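Long-range contact in SAM-dependent methyltransferase (Thiobacillus denitrificans, PDB 5EPE), which probably transfers a methyl group from S-adenosylmethionine to an acceptor, and is seen here with S-adenosyl-L-homocysteine bound: residues 1-12 against 67-75. Residues are numbered along the deposited sequence; the frame is centred on the assembly and turned at random.
With SAH (S-adenosyl-L-homocysteine), chain B.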
HETATM    1  N   MSE A   1      52.508  -1.910 -16.526  1.00 86.73           N
HETATM    2  CA  MSE A   1      51.160  -1.285 -16.430  1.00 83.77           C
HETATM    3  C   MSE A   1      50.623  -1.214 -14.995  1.00 72.86           C
HETATM    4  O   MSE A   1      51.227  -1.686 -14.018  1.00 66.32           O
HETATM    5  CB  MSE A   1      50.200  -1.917 -17.467  1.00 93.92           C
HETATM    6  CG  MSE A   1      49.413  -3.178 -17.070  1.00102.29           C
HETATM    7 SE   MSE A   1      47.559  -3.172 -17.818  1.00125.65          SE
HETATM    8  CE  MSE A   1      47.067  -5.092 -17.810  1.00118.91           C
ATOM      9  N   ASP A   2      49.467  -0.573 -14.893  1.00 65.44           N
ATOM     10  CA  ASP A   2      48.924  -0.102 -13.632  1.00 59.22           C
ATOM     11  C   ASP A   2      47.412   0.001 -13.726  1.00 54.56           C
ATOM     12  O   ASP A   2      46.821  -0.265 -14.773  1.00 55.73           O
ATOM     13  CB  ASP A   2      49.503   1.287 -13.301  1.00 58.78           C
ATOM     14  CG  ASP A   2      49.837   1.433 -11.830  1.00 57.62           C
ATOM     15  OD1 ASP A   2      48.953   1.544 -10.984  1.00 53.43           O
ATOM     16  OD2 ASP A   2      51.015   1.385 -11.513  1.00 63.77           O
ATOM     17  N   ILE A   3      46.801   0.418 -12.629  1.00 49.25           N
ATOM     18  CA  ILE A   3      45.381   0.785 -12.615  1.00 46.76           C
ATOM     19  C   ILE A   3      45.266   2.290 -12.925  1.00 45.72           C
ATOM     20  O   ILE A   3      46.258   3.010 -12.857  1.00 44.23           O
ATOM     21  CB  ILE A   3      44.709   0.361 -11.292  1.00 43.99           C
ATOM     22  CG1 ILE A   3      45.213   1.199 -10.096  1.00 43.13           C
ATOM     23  CG2 ILE A   3      44.925  -1.140 -11.039  1.00 43.78           C
ATOM     24  CD1 ILE A   3      44.412   0.950  -8.829  1.00 40.47           C
ATOM     25  N   PRO A   4      44.076   2.759 -13.305  1.00 45.13           N
ATOM     26  CA  PRO A   4      43.960   4.184 -13.631  1.00 45.33           C
ATOM     27  C   PRO A   4      44.308   5.115 -12.461  1.00 43.10           C
ATOM     28  O   PRO A   4      44.111   4.798 -11.281  1.00 39.66           O
ATOM     29  CB  PRO A   4      42.476   4.356 -13.979  1.00 45.87           C
ATOM     30  CG  PRO A   4      42.032   2.991 -14.399  1.00 46.61           C
ATOM     31  CD  PRO A   4      42.795   2.047 -13.486  1.00 45.43           C
ATOM     32  N   ARG A   5      44.796   6.281 -12.835  1.00 44.41           N
ATOM     33  CA  ARG A   5      45.426   7.188 -11.899  1.00 43.87           C
ATOM     34  C   ARG A   5      44.489   7.659 -10.804  1.00 42.02           C
ATOM     35  O   ARG A   5      44.918   7.876  -9.674  1.00 39.51           O
ATOM     36  CB  ARG A   5      45.952   8.392 -12.663  1.00 46.48           C
ATOM     37  CG  ARG A   5      46.788   9.348 -11.839  1.00 46.73           C
ATOM     38  CD  ARG A   5      47.406  10.410 -12.751  1.00 49.62           C
ATOM     39  NE  ARG A   5      47.884  11.496 -11.898  1.00 49.03           N
ATOM     40  CZ  ARG A   5      47.550  12.776 -11.979  1.00 49.55           C
ATOM     41  NH1 ARG A   5      48.084  13.603 -11.070  1.00 50.27           N
ATOM     42  NH2 ARG A   5      46.753  13.258 -12.950  1.00 50.28           N
ATOM     43  N   ILE A   6      43.227   7.852 -11.164  1.00 42.04           N
ATOM     44  CA  ILE A   6      42.240   8.331 -10.241  1.00 41.71           C
ATOM     45  C   ILE A   6      42.039   7.410  -9.035  1.00 39.59           C
ATOM     46  O   ILE A   6      41.773   7.900  -7.948  1.00 36.36           O
ATOM     47  CB  ILE A   6      40.871   8.524 -10.916  1.00 44.33           C
ATOM     48  CG1 ILE A   6      39.940   9.379 -10.022  1.00 44.88           C
ATOM     49  CG2 ILE A   6      40.208   7.184 -11.297  1.00 44.24           C
ATOM     50  CD1 ILE A   6      39.976  10.841 -10.397  1.00 47.51           C
ATOM     51  N   PHE A   7      42.126   6.092  -9.238  1.00 39.05           N
ATOM     52  CA  PHE A   7      42.024   5.151  -8.125  1.00 38.71           C
ATOM     53  C   PHE A   7      43.194   5.278  -7.217  1.00 37.57           C
ATOM     54  O   PHE A   7      43.014   5.182  -6.041  1.00 34.26           O
ATOM     55  CB  PHE A   7      41.929   3.697  -8.599  1.00 41.37           C
ATOM     56  CG  PHE A   7      40.703   3.449  -9.387  1.00 45.16           C
ATOM     57  CD1 PHE A   7      39.473   3.392  -8.742  1.00 48.59           C
ATOM     58  CD2 PHE A   7      40.747   3.357 -10.766  1.00 49.73           C
ATOM     59  CE1 PHE A   7      38.300   3.200  -9.462  1.00 51.10           C
ATOM     60  CE2 PHE A   7      39.583   3.177 -11.510  1.00 52.10           C
ATOM     61  CZ  PHE A   7      38.357   3.101 -10.858  1.00 52.47           C
ATOM     62  N   ASN A   8      44.397   5.497  -7.773  1.00 38.88           N
ATOM     63  CA  ASN A   8      45.575   5.625  -6.946  1.00 40.02           C
ATOM     64  C   ASN A   8      45.448   6.905  -6.118  1.00 39.63           C
ATOM     65  O   ASN A   8      45.799   6.911  -4.941  1.00 40.53           O
ATOM     66  CB  ASN A   8      46.889   5.560  -7.775  1.00 42.18           C
ATOM     67  CG  ASN A   8      47.234   4.143  -8.242  1.00 43.42           C
ATOM     68  OD1 ASN A   8      47.012   3.147  -7.535  1.00 44.74           O
ATOM     69  ND2 ASN A   8      47.833   4.042  -9.417  1.00 46.69           N
ATOM     70  N   ILE A   9      44.896   7.962  -6.699  1.00 38.69           N
ATOM     71  CA  ILE A   9      44.716   9.222  -5.975  1.00 39.14           C
ATOM     72  C   ILE A   9      43.669   9.107  -4.829  1.00 36.53           C
ATOM     73  O   ILE A   9      43.904   9.537  -3.723  1.00 35.43           O
ATOM     74  CB  ILE A   9      44.268  10.332  -6.933  1.00 41.53           C
ATOM     75  CG1 ILE A   9      45.458  10.740  -7.840  1.00 44.15           C
ATOM     76  CG2 ILE A   9      43.764  11.545  -6.166  1.00 42.33           C
ATOM     77  CD1 ILE A   9      45.048  11.573  -9.039  1.00 46.20           C
ATOM     78  N   THR A  10      42.526   8.508  -5.139  1.00 33.59           N
ATOM     79  CA  THR A  10      41.418   8.432  -4.245  1.00 32.89           C
ATOM     80  C   THR A  10      41.706   7.506  -3.062  1.00 30.37           C
ATOM     81  O   THR A  10      41.259   7.766  -1.941  1.00 29.01           O
ATOM     82  CB  THR A  10      40.226   7.907  -5.086  1.00 34.24           C
ATOM     83  OG1 THR A  10      39.900   8.966  -6.015  1.00 37.80           O
ATOM     84  CG2 THR A  10      39.117   7.646  -4.276  1.00 35.35           C
ATOM     85  N   GLU A  11      42.419   6.396  -3.335  1.00 28.27           N
ATOM     86  CA  GLU A  11      42.640   5.365  -2.328  1.00 27.55           C
ATOM     87  C   GLU A  11      44.065   5.272  -1.798  1.00 26.78           C
ATOM     88  O   GLU A  11      44.414   4.302  -1.122  1.00 24.98           O
ATOM     89  CB  GLU A  11      42.167   4.040  -2.872  1.00 28.22           C
ATOM     90  CG  GLU A  11      40.651   4.062  -3.103  1.00 29.00           C
ATOM     91  CD  GLU A  11      40.002   2.716  -3.281  1.00 29.63           C
ATOM     92  OE1 GLU A  11      38.933   2.676  -3.910  1.00 29.65           O
ATOM     93  OE2 GLU A  11      40.529   1.709  -2.819  1.00 31.08           O
ATOM     94  N   SER A  12      44.848   6.319  -2.005  1.00 27.48           N
ATOM     95  CA  SER A  12      46.283   6.281  -1.621  1.00 29.03           C
ATOM     96  C   SER A  12      46.471   6.111  -0.095  1.00 29.09           C
ATOM     97  O   SER A  12      47.530   5.672   0.352  1.00 29.50           O
ATOM     98  CB  SER A  12      47.043   7.541  -2.062  1.00 30.51           C
ATOM     99  OG  SER A  12      46.439   8.726  -1.527  1.00 30.90           O
ATOM    100  N   LEU A  67      47.912  -5.482  -9.455  1.00 29.83           N
ATOM    101  CA  LEU A  67      48.253  -4.702 -10.642  1.00 31.75           C
ATOM    102  C   LEU A  67      48.748  -3.273 -10.330  1.00 31.80           C
ATOM    103  O   LEU A  67      49.418  -2.638 -11.172  1.00 33.15           O
ATOM    104  CB  LEU A  67      47.015  -4.609 -11.550  1.00 32.63           C
ATOM    105  CG  LEU A  67      47.164  -4.060 -12.952  1.00 34.64           C
ATOM    106  CD1 LEU A  67      48.251  -4.831 -13.673  1.00 37.34           C
ATOM    107  CD2 LEU A  67      45.840  -4.119 -13.710  1.00 34.88           C
ATOM    108  N   SER A  68      48.394  -2.737  -9.167  1.00 30.29           N
ATOM    109  CA  SER A  68      48.813  -1.368  -8.812  1.00 30.72           C
ATOM    110  C   SER A  68      50.263  -1.348  -8.298  1.00 31.50           C
ATOM    111  O   SER A  68      50.636  -2.078  -7.353  1.00 30.44           O
ATOM    112  CB  SER A  68      47.909  -0.794  -7.706  1.00 29.56           C
ATOM    113  OG  SER A  68      48.447   0.446  -7.248  1.00 29.49           O
ATOM    114  N   GLN A  69      51.068  -0.472  -8.870  1.00 33.36           N
ATOM    115  CA  GLN A  69      52.440  -0.323  -8.429  1.00 35.18           C
ATOM    116  C   GLN A  69      52.483   0.311  -7.058  1.00 33.06           C
ATOM    117  O   GLN A  69      53.179  -0.161  -6.157  1.00 32.18           O
ATOM    118  CB  GLN A  69      53.234   0.524  -9.432  1.00 39.35           C
ATOM    119  CG  GLN A  69      54.722   0.369  -9.216  1.00 43.75           C
ATOM    120  CD  GLN A  69      55.570   1.115 -10.254  1.00 48.34           C
ATOM    121  OE1 GLN A  69      55.369   0.977 -11.469  1.00 52.83           O
ATOM    122  NE2 GLN A  69      56.530   1.892  -9.776  1.00 50.28           N
ATOM    123  N   LEU A  70      51.699   1.370  -6.905  1.00 32.58           N
ATOM    124  CA  LEU A  70      51.562   2.058  -5.607  1.00 31.98           C
ATOM    125  C   LEU A  70      51.161   1.081  -4.489  1.00 29.91           C
ATOM    126  O   LEU A  70      51.850   0.989  -3.463  1.00 28.64           O
ATOM    127  CB  LEU A  70      50.557   3.219  -5.705  1.00 32.86           C
ATOM    128  CG  LEU A  70      50.326   3.972  -4.366  1.00 33.54           C
ATOM    129  CD1 LEU A  70      51.634   4.556  -3.827  1.00 35.06           C
ATOM    130  CD2 LEU A  70      49.270   5.054  -4.511  1.00 33.92           C
ATOM    131  N   PHE A  71      50.068   0.353  -4.702  1.00 28.24           N
ATOM    132  CA  PHE A  71      49.542  -0.511  -3.638  1.00 27.67           C
ATOM    133  C   PHE A  71      50.512  -1.674  -3.337  1.00 27.19           C
ATOM    134  O   PHE A  71      50.673  -2.077  -2.190  1.00 27.07           O
ATOM    135  CB  PHE A  71      48.139  -1.070  -3.946  1.00 27.33           C
ATOM    136  CG  PHE A  71      47.061  -0.035  -4.255  1.00 28.45           C
ATOM    137  CD1 PHE A  71      47.159   1.311  -3.856  1.00 29.23           C
ATOM    138  CD2 PHE A  71      45.896  -0.441  -4.935  1.00 29.06           C
ATOM    139  CE1 PHE A  71      46.162   2.229  -4.168  1.00 29.32           C
ATOM    140  CE2 PHE A  71      44.882   0.479  -5.233  1.00 29.54           C
ATOM    141  CZ  PHE A  71      45.034   1.819  -4.863  1.00 29.45           C
ATOM    142  N   THR A  72      51.188  -2.192  -4.353  1.00 28.01           N
ATOM    143  CA  THR A  72      52.267  -3.162  -4.142  1.00 28.63           C
ATOM    144  C   THR A  72      53.389  -2.599  -3.231  1.00 29.37           C
ATOM    145  O   THR A  72      53.831  -3.275  -2.288  1.00 28.67           O
ATOM    146  CB  THR A  72      52.847  -3.704  -5.470  1.00 30.51           C
ATOM    147  OG1 THR A  72      51.839  -4.443  -6.181  1.00 30.40           O
ATOM    148  CG2 THR A  72      54.016  -4.643  -5.185  1.00 31.90           C
ATOM    149  N   GLU A  73      53.810  -1.383  -3.505  1.00 30.58           N
ATOM    150  CA  GLU A  73      54.841  -0.733  -2.678  1.00 33.17           C
ATOM    151  C   GLU A  73      54.373  -0.554  -1.240  1.00 31.58           C
ATOM    152  O   GLU A  73      55.145  -0.799  -0.298  1.00 30.80           O
ATOM    153  CB  GLU A  73      55.235   0.605  -3.271  1.00 36.76           C
ATOM    154  CG  GLU A  73      55.988   0.460  -4.586  1.00 41.36           C
ATOM    155  CD  GLU A  73      56.134   1.786  -5.348  1.00 46.62           C
ATOM    156  OE1 GLU A  73      55.499   2.815  -4.966  1.00 51.02           O
ATOM    157  OE2 GLU A  73      56.890   1.799  -6.352  1.00 51.26           O
ATOM    158  N   GLN A  74      53.082  -0.226  -1.065  1.00 29.36           N
ATOM    159  CA  GLN A  74      52.515  -0.070   0.269  1.00 28.30           C
ATOM    160  C   GLN A  74      52.482  -1.389   0.986  1.00 27.32           C
ATOM    161  O   GLN A  74      52.793  -1.464   2.177  1.00 27.03           O
ATOM    162  CB  GLN A  74      51.093   0.538   0.196  1.00 28.52           C
ATOM    163  CG  GLN A  74      51.113   1.992  -0.345  1.00 30.09           C
ATOM    164  CD  GLN A  74      49.747   2.614  -0.493  1.00 31.04           C
ATOM    165  OE1 GLN A  74      48.699   1.919  -0.455  1.00 32.30           O
ATOM    166  NE2 GLN A  74      49.728   3.951  -0.624  1.00 32.69           N
ATOM    167  N   ALA A  75      52.132  -2.443   0.256  1.00 26.33           N
ATOM    168  CA  ALA A  75      52.060  -3.785   0.855  1.00 26.52           C
ATOM    169  C   ALA A  75      53.430  -4.210   1.395  1.00 28.09           C
ATOM    170  O   ALA A  75      53.545  -4.708   2.513  1.00 27.97           O
ATOM    171  CB  ALA A  75      51.577  -4.793  -0.177  1.00 26.02           C
TER
HETATM  172  N   SAH B 301      41.757  -7.224  -1.911  1.00 27.69           N
HETATM  173  CA  SAH B 301      42.258  -5.815  -1.692  1.00 27.50           C
HETATM  174  CB  SAH B 301      42.035  -4.973  -2.933  1.00 27.52           C
HETATM  175  CG  SAH B 301      40.590  -4.811  -3.440  1.00 26.82           C
HETATM  176  SD  SAH B 301      40.405  -3.512  -4.634  1.00 26.97           S
HETATM  177  C   SAH B 301      41.630  -5.149  -0.488  1.00 29.82           C
HETATM  178  O   SAH B 301      40.545  -5.575  -0.048  1.00 30.71           O
HETATM  179  OXT SAH B 301      42.171  -4.173   0.074  1.00 25.42           O
HETATM  180  C5' SAH B 301      40.703  -4.277  -6.254  1.00 29.06           C
HETATM  181  C4' SAH B 301      42.199  -4.520  -6.468  1.00 29.51           C
HETATM  182  O4' SAH B 301      42.402  -5.274  -7.672  1.00 30.11           O
HETATM  183  C3' SAH B 301      43.040  -3.237  -6.598  1.00 29.71           C
HETATM  184  O3' SAH B 301      44.086  -3.290  -5.610  1.00 27.86           O
HETATM  185  C2' SAH B 301      43.619  -3.273  -8.016  1.00 29.49           C
HETATM  186  O2' SAH B 301      44.956  -2.801  -8.080  1.00 29.92           O
HETATM  187  C1' SAH B 301      43.602  -4.752  -8.290  1.00 28.17           C
HETATM  188  N9  SAH B 301      43.573  -5.237  -9.679  1.00 27.24           N
HETATM  189  C8  SAH B 301      42.769  -4.793 -10.693  1.00 28.21           C
HETATM  190  N7  SAH B 301      42.952  -5.505 -11.782  1.00 28.61           N
HETATM  191  C5  SAH B 301      43.920  -6.455 -11.439  1.00 27.38           C
HETATM  192  C6  SAH B 301      44.559  -7.494 -12.167  1.00 27.23           C
HETATM  193  N6  SAH B 301      44.245  -7.730 -13.461  1.00 27.72           N
HETATM  194  N1  SAH B 301      45.474  -8.279 -11.544  1.00 26.62           N
HETATM  195  C2  SAH B 301      45.771  -8.019 -10.248  1.00 26.14           C
HETATM  196  N3  SAH B 301      45.241  -7.047  -9.479  1.00 26.15           N
HETATM  197  C4  SAH B 301      44.301  -6.294 -10.138  1.00 26.60           C
HETATM  198  O   HOH W   1      50.499   2.759  -8.925  1.00 45.41           O
HETATM  199  O   HOH W   2      53.223   0.848 -13.274  1.00 58.62           O
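Asn8 lays its amide oxygen over one face of the Phe71 ring, 3.5 Å above the plane and near the rim, with the amide almost perpendicular to the ring. The same OD1 accepts a hydrogen bond from Ser68 OG (3.1 Å), and OG in turn caps helix 69-82 by accepting from Phe71 N in a nearly straight bond; a serine suits this N-cap because its one hydroxyl both gives and accepts. With CG anti to its carbonyl carbon (chi1 -75°), the Asn8 amide reaches Ser68, and chi2 of -36° turns ND2 to Asp2 OD1, which lies in the amide plane; asparagine fits because one short side chain both accepts and donates.

Asp2 works at the start of the same helix. Its OD2 takes the hydrogen of Gln69 N (3.2 Å) from above the carboxylate plane, while OD1 is gripped by Asn8 ND2 and Ile3 N from opposite faces, and a water links OD1 to Leu70 N. A negative charge beside these first-turn N-H groups is probably favoured by the helix dipole. Replacing Asp2 by an alanine removes the carboxylate, and would probably leave Gln69 N and Ile3 N without this acceptor and Asn8 ND2 freer to turn.

Nearer the cofactor, Ile3 sends CD1 to Phe71 CE2 (3.7 Å) and CG2 to SAH O2' (3.4 Å), its branched chain filling the angle between ring and sugar. The flat Phe71 ring also turns an edge to SAH O3', and His17 stacks on it. Leu67 lays CB and CD2 against the adenine, CB 3.5 Å from SAH C4. Ser12 O accepts from Gln74 NE2, and Gln74 OE1 is bonded to Ser47. The N-terminal segment thus closes over the cofactor pocket beside strand 61-66 and the helix that follows it, part of the Rossmann-like fold of class I methyltransferases, where Asp66 ends the strand and binds the cofactor.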